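Local coordinates for thiamine-monophosphate kinase (Stenotrophomonas maltophilia, PDB 6XEP), which probably catalyses the ATP-dependent phosphorylation of thiamine monophosphate to thiamine diphosphate, the last step in making the active form of vitamin B1, at residues L212-R215 / A216-A220; A243-A247 / D248-I252; H291-A294 / E295-L299. All blocks are in the same frame, centred on the assembly; numbering follows the deposited sequence.

Interaction 1: residues L212-R215 / A216-A220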
ATOM      1  N   LEU A 212     -20.121   3.582 -10.496  1.00 17.58           N
ATOM      2  CA  LEU A 212     -20.703   4.757  -9.861  1.00 18.55           C
ATOM      3  C   LEU A 212     -22.157   4.963 -10.222  1.00 25.63           C
ATOM      4  O   LEU A 212     -22.812   5.811  -9.608  1.00 26.78           O
ATOM      5  CB  LEU A 212     -19.924   6.008 -10.250  1.00 23.34           C
ATOM      6  CG  LEU A 212     -18.547   6.134  -9.606  1.00 24.81           C
ATOM      7  CD1 LEU A 212     -17.869   7.338 -10.178  1.00 24.57           C
ATOM      8  CD2 LEU A 212     -18.673   6.262  -8.083  1.00 23.71           C
ATOM      9  N   ARG A 213     -22.670   4.230 -11.206  1.00 18.25           N
ATOM     10  CA  ARG A 213     -24.075   4.345 -11.554  1.00 18.70           C
ATOM     11  C   ARG A 213     -24.906   3.158 -11.113  1.00 18.53           C
ATOM     12  O   ARG A 213     -26.129   3.295 -10.998  1.00 23.17           O
ATOM     13  CB  ARG A 213     -24.232   4.546 -13.060  1.00 23.31           C
ATOM     14  CG  ARG A 213     -23.693   5.910 -13.478  1.00 32.39           C
ATOM     15  CD  ARG A 213     -24.318   6.398 -14.750  1.00 31.88           C
ATOM     16  NE  ARG A 213     -23.429   7.344 -15.393  1.00 34.07           N
ATOM     17  CZ  ARG A 213     -23.605   7.829 -16.618  1.00 48.52           C
ATOM     18  NH1 ARG A 213     -22.717   8.684 -17.111  1.00 41.30           N
ATOM     19  NH2 ARG A 213     -24.655   7.459 -17.347  1.00 31.21           N
ATOM     20  N   LEU A 214     -24.264   2.031 -10.799  1.00 19.03           N
ATOM     21  CA  LEU A 214     -24.978   0.781 -10.538  1.00 17.11           C
ATOM     22  C   LEU A 214     -25.789   0.826  -9.250  1.00 18.96           C
ATOM     23  O   LEU A 214     -26.769   0.082  -9.118  1.00 20.80           O
ATOM     24  CB  LEU A 214     -23.988  -0.383 -10.478  1.00 18.49           C
ATOM     25  CG  LEU A 214     -23.596  -0.997 -11.821  1.00 21.99           C
ATOM     26  CD1 LEU A 214     -22.593  -2.130 -11.650  1.00 18.73           C
ATOM     27  CD2 LEU A 214     -24.828  -1.489 -12.543  1.00 22.18           C
ATOM     28  N   ARG A 215     -25.406   1.671  -8.291  1.00 20.26           N
ATOM     29  CA  ARG A 215     -26.166   1.717  -7.048  1.00 26.89           C
ATOM     30  C   ARG A 215     -27.615   2.063  -7.325  1.00 26.65           C
ATOM     31  O   ARG A 215     -28.518   1.584  -6.626  1.00 25.64           O
ATOM     32  CB  ARG A 215     -25.557   2.722  -6.067  1.00 22.91           C
ATOM     33  CG  ARG A 215     -26.349   2.872  -4.755  1.00 32.63           C
ATOM     34  CD  ARG A 215     -26.362   1.576  -3.921  1.00 30.51           C
ATOM     35  NE  ARG A 215     -27.087   1.779  -2.664  1.00 35.85           N
ATOM     36  CZ  ARG A 215     -28.391   1.568  -2.503  1.00 48.72           C
ATOM     37  NH1 ARG A 215     -29.130   1.127  -3.515  1.00 46.93           N
ATOM     38  NH2 ARG A 215     -28.961   1.793  -1.325  1.00 43.38           N
ATOM     39  N   ALA A 216     -27.858   2.863  -8.367  1.00 20.92           N
ATOM     40  CA  ALA A 216     -29.226   3.226  -8.703  1.00 22.28           C
ATOM     41  C   ALA A 216     -29.996   2.105  -9.384  1.00 20.98           C
ATOM     42  O   ALA A 216     -31.221   2.220  -9.515  1.00 27.36           O
ATOM     43  CB  ALA A 216     -29.228   4.468  -9.599  1.00 25.20           C
ATOM     44  N   PHE A 217     -29.332   1.027  -9.816  1.00 21.70           N
ATOM     45  CA  PHE A 217     -30.007   0.013 -10.628  1.00 22.74           C
ATOM     46  C   PHE A 217     -29.858  -1.410 -10.101  1.00 25.32           C
ATOM     47  O   PHE A 217     -30.735  -2.245 -10.331  1.00 28.39           O
ATOM     48  CB  PHE A 217     -29.487   0.026 -12.084  1.00 23.37           C
ATOM     49  CG  PHE A 217     -29.614   1.363 -12.790  1.00 26.41           C
ATOM     50  CD1 PHE A 217     -28.529   2.230 -12.867  1.00 21.23           C
ATOM     51  CD2 PHE A 217     -30.802   1.736 -13.405  1.00 31.73           C
ATOM     52  CE1 PHE A 217     -28.626   3.436 -13.525  1.00 21.62           C
ATOM     53  CE2 PHE A 217     -30.906   2.961 -14.064  1.00 29.63           C
ATOM     54  CZ  PHE A 217     -29.821   3.802 -14.124  1.00 28.49           C
ATOM     55  N   ALA A 218     -28.755  -1.718  -9.433  1.00 20.92           N
ATOM     56  CA  ALA A 218     -28.370  -3.098  -9.183  1.00 20.67           C
ATOM     57  C   ALA A 218     -28.582  -3.465  -7.722  1.00 20.90           C
ATOM     58  O   ALA A 218     -28.713  -2.600  -6.855  1.00 24.04           O
ATOM     59  CB  ALA A 218     -26.903  -3.333  -9.564  1.00 21.58           C
ATOM     60  N   HIS A 219     -28.610  -4.767  -7.460  1.00 18.58           N
ATOM     61  CA  HIS A 219     -28.719  -5.303  -6.108  1.00 18.05           C
ATOM     62  C   HIS A 219     -27.387  -5.759  -5.542  1.00 22.60           C
ATOM     63  O   HIS A 219     -27.126  -5.577  -4.345  1.00 24.54           O
ATOM     64  CB  HIS A 219     -29.692  -6.485  -6.091  1.00 15.41           C
ATOM     65  CG  HIS A 219     -31.131  -6.089  -6.202  1.00 17.48           C
ATOM     66  ND1 HIS A 219     -32.106  -6.953  -6.655  1.00 18.93           N
ATOM     67  CD2 HIS A 219     -31.766  -4.937  -5.890  1.00 20.29           C
ATOM     68  CE1 HIS A 219     -33.278  -6.339  -6.640  1.00 20.23           C
ATOM     69  NE2 HIS A 219     -33.101  -5.119  -6.167  1.00 22.81           N
ATOM     70  N   ALA A 220     -26.555  -6.381  -6.372  1.00 21.74           N
ATOM     71  CA  ALA A 220     -25.268  -6.914  -5.949  1.00 15.31           C
ATOM     72  C   ALA A 220     -24.303  -6.805  -7.116  1.00 14.48           C
ATOM     73  O   ALA A 220     -24.714  -6.775  -8.279  1.00 17.07           O
ATOM     74  CB  ALA A 220     -25.390  -8.367  -5.480  1.00 20.07           C
TER
HETATM   75  O   HOH W   1     -30.553  -0.276  -6.718  1.00 37.79           O
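Leu214 meets Phe217 and Ala218 in a local turn contact, where the chain leaves helix 208-214 and bends toward strand 220-224 of the C-terminal domain. Its centre is the carbonyl oxygen of Leu214, which takes two backbone N-H groups. The N of Ala218 comes in nearly along the C=O axis, 2.7 Å from Leu214 O, whereas the N of Phe217 stands well above the carbonyl plane, 2.8 Å from that oxygen. One residue earlier, Ala216 N donates to Arg213 O at 3.2 Å. The CB of Ala218 lies 3.4 Å from Leu214 O and 4.1 Å from Leu214 CD2; a methyl group suits this buried bend, where Leu214 itself turns to Leu278 and Phe280 of strand 277-282. The ring of Phe217 has its CG anti to the carbonyl carbon (chi1 -57°). This carries it back over the turn, and CD1 comes to 3.2 Å from Arg213 O, which sits at the ring edge near its plane. Ala216 CB lies over one face, offset toward the rim. A large apolar ring suits this place because it also packs on Ala289 and Leu290 of helix 287-297. A water bridges Arg215 O, at 2.8 Å, and Ala218 O, at 3.0 Å, donating to both. The long polar chain of Arg215 suits its exposed position, and its NE hydrogen-bonds to Gly148 O. Polar grip is thus supplied almost wholly by main-chain atoms: the Leu214 carbonyl oxygen, which accepts two hydrogen bonds, and the bridging water probably help to set the course of the bend, while the apolar side-chain contact is limited to Leu214 and the Ala218 methyl.

Interaction 2: residues A243-A247 / D248-I252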
ATOM      1  N   ALA A 243     -26.904 -19.084  -8.692  1.00 12.56           N
ATOM      2  CA  ALA A 243     -26.715 -18.288  -9.897  1.00 12.63           C
ATOM      3  C   ALA A 243     -26.706 -19.216 -11.103  1.00 18.55           C
ATOM      4  O   ALA A 243     -25.983 -20.222 -11.121  1.00 21.48           O
ATOM      5  CB  ALA A 243     -25.412 -17.489  -9.821  1.00 19.49           C
ATOM      6  N   HIS A 244     -27.524 -18.911 -12.094  1.00 16.23           N
ATOM      7  CA  HIS A 244     -27.602 -19.732 -13.291  1.00 14.94           C
ATOM      8  C   HIS A 244     -27.070 -18.897 -14.449  1.00 21.31           C
ATOM      9  O   HIS A 244     -27.511 -17.764 -14.639  1.00 21.19           O
ATOM     10  CB  HIS A 244     -29.035 -20.194 -13.540  1.00 19.52           C
ATOM     11  CG  HIS A 244     -29.474 -21.298 -12.618  1.00 16.86           C
ATOM     12  ND1 HIS A 244     -29.375 -22.628 -12.954  1.00 21.80           N
ATOM     13  CD2 HIS A 244     -29.965 -21.264 -11.356  1.00 17.94           C
ATOM     14  CE1 HIS A 244     -29.820 -23.371 -11.952  1.00 24.21           C
ATOM     15  NE2 HIS A 244     -30.174 -22.565 -10.966  1.00 19.75           N
ATOM     16  N   VAL A 245     -26.099 -19.442 -15.185  1.00 14.56           N
ATOM     17  CA  VAL A 245     -25.474 -18.763 -16.322  1.00 16.01           C
ATOM     18  C   VAL A 245     -25.825 -19.512 -17.597  1.00 16.15           C
ATOM     19  O   VAL A 245     -25.627 -20.731 -17.689  1.00 15.26           O
ATOM     20  CB  VAL A 245     -23.946 -18.689 -16.173  1.00 17.36           C
ATOM     21  CG1 VAL A 245     -23.320 -18.142 -17.461  1.00 17.38           C
ATOM     22  CG2 VAL A 245     -23.563 -17.831 -14.999  1.00 19.42           C
ATOM     23  N   ASP A 246     -26.323 -18.786 -18.593  1.00 17.10           N
ATOM     24  CA  ASP A 246     -26.501 -19.358 -19.920  1.00 19.16           C
ATOM     25  C   ASP A 246     -25.235 -19.096 -20.719  1.00 20.50           C
ATOM     26  O   ASP A 246     -24.964 -17.950 -21.118  1.00 17.51           O
ATOM     27  CB  ASP A 246     -27.702 -18.776 -20.638  1.00 20.96           C
ATOM     28  CG  ASP A 246     -27.834 -19.356 -22.015  1.00 28.07           C
ATOM     29  OD1 ASP A 246     -27.959 -20.600 -22.112  1.00 34.19           O
ATOM     30  OD2 ASP A 246     -27.757 -18.591 -22.995  1.00 31.58           O
ATOM     31  N   ALA A 247     -24.448 -20.151 -20.944  1.00 18.34           N
ATOM     32  CA  ALA A 247     -23.139 -19.959 -21.557  1.00 14.78           C
ATOM     33  C   ALA A 247     -23.264 -19.353 -22.951  1.00 16.60           C
ATOM     34  O   ALA A 247     -22.410 -18.561 -23.351  1.00 18.25           O
ATOM     35  CB  ALA A 247     -22.380 -21.285 -21.627  1.00 25.58           C
ATOM     36  N   ASP A 248     -24.323 -19.699 -23.681  1.00 18.19           N
ATOM     37  CA  ASP A 248     -24.485 -19.184 -25.038  1.00 22.92           C
ATOM     38  C   ASP A 248     -24.638 -17.665 -25.059  1.00 23.33           C
ATOM     39  O   ASP A 248     -24.387 -17.051 -26.098  1.00 19.65           O
ATOM     40  CB  ASP A 248     -25.700 -19.806 -25.730  1.00 21.45           C
ATOM     41  CG  ASP A 248     -25.526 -21.294 -26.059  1.00 28.36           C
ATOM     42  OD1 ASP A 248     -24.386 -21.789 -26.121  1.00 30.61           O
ATOM     43  OD2 ASP A 248     -26.558 -21.967 -26.264  1.00 36.72           O
ATOM     44  N   SER A 249     -25.041 -17.053 -23.942  1.00 18.05           N
ATOM     45  CA  SER A 249     -25.311 -15.620 -23.855  1.00 19.64           C
ATOM     46  C   SER A 249     -24.091 -14.793 -23.495  1.00 22.24           C
ATOM     47  O   SER A 249     -24.172 -13.555 -23.493  1.00 17.10           O
ATOM     48  CB  SER A 249     -26.378 -15.338 -22.802  1.00 23.24           C
ATOM     49  OG  SER A 249     -27.591 -15.999 -23.147  1.00 29.48           O
ATOM     50  N   LEU A 250     -22.990 -15.427 -23.147  1.00 16.29           N
ATOM     51  CA  LEU A 250     -21.839 -14.679 -22.676  1.00 14.85           C
ATOM     52  C   LEU A 250     -21.334 -13.743 -23.778  1.00 18.69           C
ATOM     53  O   LEU A 250     -21.320 -14.124 -24.954  1.00 18.69           O
ATOM     54  CB  LEU A 250     -20.731 -15.645 -22.260  1.00 15.59           C
ATOM     55  CG  LEU A 250     -21.015 -16.554 -21.062  1.00 19.54           C
ATOM     56  CD1 LEU A 250     -19.808 -17.446 -20.805  1.00 23.44           C
ATOM     57  CD2 LEU A 250     -21.357 -15.724 -19.836  1.00 18.78           C
ATOM     58  N   PRO A 251     -20.922 -12.503 -23.437  1.00 17.40           N
ATOM     59  CA  PRO A 251     -20.381 -11.580 -24.443  1.00 12.68           C
ATOM     60  C   PRO A 251     -18.955 -11.960 -24.819  1.00 18.67           C
ATOM     61  O   PRO A 251     -18.026 -11.820 -24.024  1.00 21.85           O
ATOM     62  CB  PRO A 251     -20.439 -10.218 -23.728  1.00 15.91           C
ATOM     63  CG  PRO A 251     -20.293 -10.566 -22.288  1.00 18.19           C
ATOM     64  CD  PRO A 251     -21.091 -11.841 -22.134  1.00 16.97           C
ATOM     65  N   ILE A 252     -18.783 -12.423 -26.048  1.00 22.28           N
ATOM     66  CA  ILE A 252     -17.485 -12.873 -26.526  1.00 23.72           C
ATOM     67  C   ILE A 252     -17.070 -11.955 -27.665  1.00 23.69           C
ATOM     68  O   ILE A 252     -17.837 -11.744 -28.619  1.00 22.34           O
ATOM     69  CB  ILE A 252     -17.533 -14.360 -26.935  1.00 25.17           C
ATOM     70  CG1 ILE A 252     -17.698 -15.209 -25.670  1.00 25.07           C
ATOM     71  CG2 ILE A 252     -16.266 -14.769 -27.676  1.00 25.06           C
ATOM     72  CD1 ILE A 252     -17.981 -16.665 -25.895  1.00 31.20           C
TER
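The carboxylate of Asp246 is the flat group that carries this contact: its OD2 turns the anti lone pair, the one away from OD1, to the hydroxyl of Ser249, which donates from OG at 2.6 Å. To one side of the carboxylate plane lies the backbone N of Asp248, 3.9 Å from Asp246 CG, and on that same side Asp248 CB approaches Asp246 OD2 to 3.6 Å. A second flat group, the imidazole of His244, stacks on the ring of His314. The Asp246 carboxylate reaches forward over the turn because its CG is anti to the backbone N (chi1 178°). Asp246 OD1 and Asp248 OD2 are 4.6 Å apart; two like charges this close would probably disfavour each other, and the short bond from Ser249 may partly offset that. Two successive backbone hydrogen bonds close the turns. Ser249 N donates to Asp246 O at 3.0 Å. Leu250 N donates to Ala247 O at 3.2 Å, nearly straight (168°). On the buried side Leu250 CD2 meets Val245 CG1 at 3.9 Å, the two side chains crossing at about a right angle; branched apolar residues suit this place, facing helices 228-239 and 262-271. Ala247, whose N hydrogen-bonds to Asp316 OD1, is small enough to sit beside Arg266. The pattern is that of two overlapping type I turns, a short 3-10 segment, taking the chain off strand 242-245 in the mixed sheet of a PurM-like C-terminal domain.

Interaction 3: residues H291-A294 / E295-L299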
ATOM      1  N   HIS A 291     -30.509  -1.391 -20.556  1.00 21.05           N
ATOM      2  CA  HIS A 291     -30.174  -1.213 -21.967  1.00 21.18           C
ATOM      3  C   HIS A 291     -29.927   0.255 -22.274  1.00 23.19           C
ATOM      4  O   HIS A 291     -29.000   0.601 -23.018  1.00 22.87           O
ATOM      5  CB  HIS A 291     -31.282  -1.775 -22.859  1.00 24.90           C
ATOM      6  CG  HIS A 291     -31.388  -3.265 -22.788  1.00 26.59           C
ATOM      7  ND1 HIS A 291     -30.336  -4.094 -23.110  1.00 33.33           N
ATOM      8  CD2 HIS A 291     -32.400  -4.074 -22.403  1.00 34.77           C
ATOM      9  CE1 HIS A 291     -30.698  -5.352 -22.935  1.00 31.21           C
ATOM     10  NE2 HIS A 291     -31.946  -5.367 -22.506  1.00 28.64           N
ATOM     11  N   TYR A 292     -30.736   1.131 -21.682  1.00 21.70           N
ATOM     12  CA  TYR A 292     -30.527   2.560 -21.858  1.00 22.95           C
ATOM     13  C   TYR A 292     -29.194   2.987 -21.272  1.00 23.10           C
ATOM     14  O   TYR A 292     -28.488   3.818 -21.853  1.00 23.64           O
ATOM     15  CB  TYR A 292     -31.660   3.347 -21.205  1.00 22.49           C
ATOM     16  CG  TYR A 292     -31.519   4.835 -21.424  1.00 29.53           C
ATOM     17  CD1 TYR A 292     -30.849   5.635 -20.499  1.00 33.47           C
ATOM     18  CD2 TYR A 292     -32.023   5.441 -22.574  1.00 37.70           C
ATOM     19  CE1 TYR A 292     -30.702   7.004 -20.703  1.00 38.49           C
ATOM     20  CE2 TYR A 292     -31.886   6.814 -22.783  1.00 43.62           C
ATOM     21  CZ  TYR A 292     -31.224   7.585 -21.844  1.00 44.93           C
ATOM     22  OH  TYR A 292     -31.079   8.940 -22.045  1.00 52.18           O
ATOM     23  N   LEU A 293     -28.842   2.435 -20.108  1.00 20.00           N
ATOM     24  CA  LEU A 293     -27.569   2.774 -19.476  1.00 18.78           C
ATOM     25  C   LEU A 293     -26.397   2.357 -20.355  1.00 19.52           C
ATOM     26  O   LEU A 293     -25.418   3.100 -20.497  1.00 22.48           O
ATOM     27  CB  LEU A 293     -27.474   2.097 -18.098  1.00 19.99           C
ATOM     28  CG  LEU A 293     -26.160   2.318 -17.332  1.00 18.60           C
ATOM     29  CD1 LEU A 293     -25.954   3.788 -17.015  1.00 25.30           C
ATOM     30  CD2 LEU A 293     -26.141   1.487 -16.059  1.00 19.48           C
ATOM     31  N   ALA A 294     -26.481   1.162 -20.946  1.00 18.77           N
ATOM     32  CA  ALA A 294     -25.418   0.695 -21.823  1.00 17.52           C
ATOM     33  C   ALA A 294     -25.230   1.652 -22.991  1.00 19.95           C
ATOM     34  O   ALA A 294     -24.098   1.970 -23.362  1.00 19.69           O
ATOM     35  CB  ALA A 294     -25.730  -0.719 -22.316  1.00 19.69           C
ATOM     36  N   GLU A 295     -26.329   2.131 -23.574  1.00 20.89           N
ATOM     37  CA  GLU A 295     -26.220   3.119 -24.644  0.52 25.04           C
ATOM     38  C   GLU A 295     -25.603   4.412 -24.131  1.00 25.81           C
ATOM     39  O   GLU A 295     -24.775   5.030 -24.811  1.00 23.96           O
ATOM     40  CB  GLU A 295     -27.600   3.394 -25.243  0.52 30.08           C
ATOM     41  CG  GLU A 295     -28.215   2.192 -25.943  0.52 26.92           C
ATOM     42  CD  GLU A 295     -27.434   1.782 -27.183  0.52 31.09           C
ATOM     43  OE1 GLU A 295     -27.241   2.639 -28.072  0.52 35.84           O
ATOM     44  OE2 GLU A 295     -27.004   0.610 -27.262  0.52 35.36           O
ATOM     45  N   SER A 296     -26.008   4.837 -22.934  1.00 25.16           N
ATOM     46  CA  SER A 296     -25.516   6.088 -22.366  1.00 24.64           C
ATOM     47  C   SER A 296     -24.014   6.034 -22.114  1.00 25.65           C
ATOM     48  O   SER A 296     -23.288   7.006 -22.387  1.00 23.92           O
ATOM     49  CB  SER A 296     -26.266   6.389 -21.068  1.00 25.32           C
ATOM     50  OG  SER A 296     -25.816   7.611 -20.503  1.00 38.09           O
ATOM     51  N   LEU A 297     -23.528   4.895 -21.633  1.00 22.84           N
ATOM     52  CA  LEU A 297     -22.119   4.684 -21.330  1.00 19.90           C
ATOM     53  C   LEU A 297     -21.298   4.266 -22.537  1.00 19.49           C
ATOM     54  O   LEU A 297     -20.073   4.199 -22.422  1.00 23.13           O
ATOM     55  CB  LEU A 297     -21.976   3.609 -20.259  1.00 23.84           C
ATOM     56  CG  LEU A 297     -22.568   3.921 -18.889  1.00 26.02           C
ATOM     57  CD1 LEU A 297     -22.430   2.720 -17.983  1.00 20.65           C
ATOM     58  CD2 LEU A 297     -21.865   5.128 -18.305  1.00 26.38           C
ATOM     59  N   ASP A 298     -21.932   3.958 -23.669  1.00 21.63           N
ATOM     60  CA  ASP A 298     -21.239   3.322 -24.788  1.00 27.93           C
ATOM     61  C   ASP A 298     -20.408   2.145 -24.275  1.00 26.36           C
ATOM     62  O   ASP A 298     -19.218   1.989 -24.577  1.00 21.77           O
ATOM     63  CB  ASP A 298     -20.375   4.332 -25.561  1.00 30.20           C
ATOM     64  CG  ASP A 298     -19.846   3.763 -26.876  1.00 34.29           C
ATOM     65  OD1 ASP A 298     -20.437   2.784 -27.381  1.00 34.75           O
ATOM     66  OD2 ASP A 298     -18.830   4.272 -27.391  1.00 33.76           O
ATOM     67  N   LEU A 299     -21.058   1.317 -23.446  1.00 19.37           N
ATOM     68  CA  LEU A 299     -20.444   0.153 -22.832  1.00 18.58           C
ATOM     69  C   LEU A 299     -21.431  -1.004 -22.892  1.00 18.41           C
ATOM     70  O   LEU A 299     -22.547  -0.887 -22.380  1.00 15.39           O
ATOM     71  CB  LEU A 299     -20.063   0.449 -21.375  1.00 18.92           C
ATOM     72  CG  LEU A 299     -19.576  -0.757 -20.570  1.00 19.95           C
ATOM     73  CD1 LEU A 299     -18.182  -1.248 -21.016  1.00 19.47           C
ATOM     74  CD2 LEU A 299     -19.581  -0.423 -19.096  1.00 19.34           C
TER
HETATM   75  O   HOH W   2     -28.488  -0.778 -25.446  1.00 28.58           O
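The backbone is regular alpha helix from His291 through Ser296, with Glu295 N, Ser296 N and Leu297 N bonded to the carbonyl oxygens of His291, Tyr292 and Leu293, and Asp298, at positive phi (48°), is the first residue to leave helical angles. Leu293 and Leu297, one turn apart, carry the apolar side of the contact. The CD1 atoms of Leu293 and Leu297 meet at 3.8 Å, and the two side chains cross obliquely. The first torsions differ: Leu293 holds CG anti to its backbone N (chi1 178°), while Leu297 holds CG anti to the carbonyl carbon (chi1 -64°). Leucine suits both sites, since Leu293 rests on Arg213 and Leu297 on Thr209, Leu210 and Arg213 of helix 208-214, and Leu293 also reaches Leu301 of strand 301-308. On the solvent side the residues are polar or amphipathic. Tyr292 CE1 passes 4.5 Å from Ser296 CB, which lies obliquely to the ring, and Ser296 OG weakly hydrogen-bonds with Arg213 NH2. Glu295 bends at its second torsion, bringing CG to 3.4 Å from His291 O. A water donates to His291 O at 2.8 Å and to Glu295 OE2; because Glu295 has two conformers, this bridge is tentative. His291 turns its ring away, into an edge-to-face contact with Trp163. At the helix end Leu299 N lies in the carbonyl plane of Ala294 O, 3.1 Å from it, and Asp298 N makes a weak bond to Glu295 O. Ala294 has its CB only 3.2 Å from Leu299 O, a close approach consistent with a residue as small as alanine here. Positive phi with these two backward bonds is the Schellman motif, which here ends helix 287-297 and turns the chain toward strand 301-308.

In the fold
All three contacts are local and belong to the C-terminal domain, yet they differ in burial. Interactions 1 and 2 are partly buried, each having an apolar inner side; interaction 3 is mostly surface. Interactions 1 and 3 touch and tie helix 208-214 to helix 287-297: Arg213 lies along Leu293 and Leu297, and the Phe217 ring reaches Leu293. Interaction 2 stands apart, its nearest atoms about 10 Å from interaction 1 and about 9 Å from interaction 3, where strand 242-245 leaves the sheet. Within interactions 1 and 3 the direct hydrogen bonds join backbone atoms alone; interaction 2 adds a side-chain pair, formed by partly exposed residues while its apolar pair is buried.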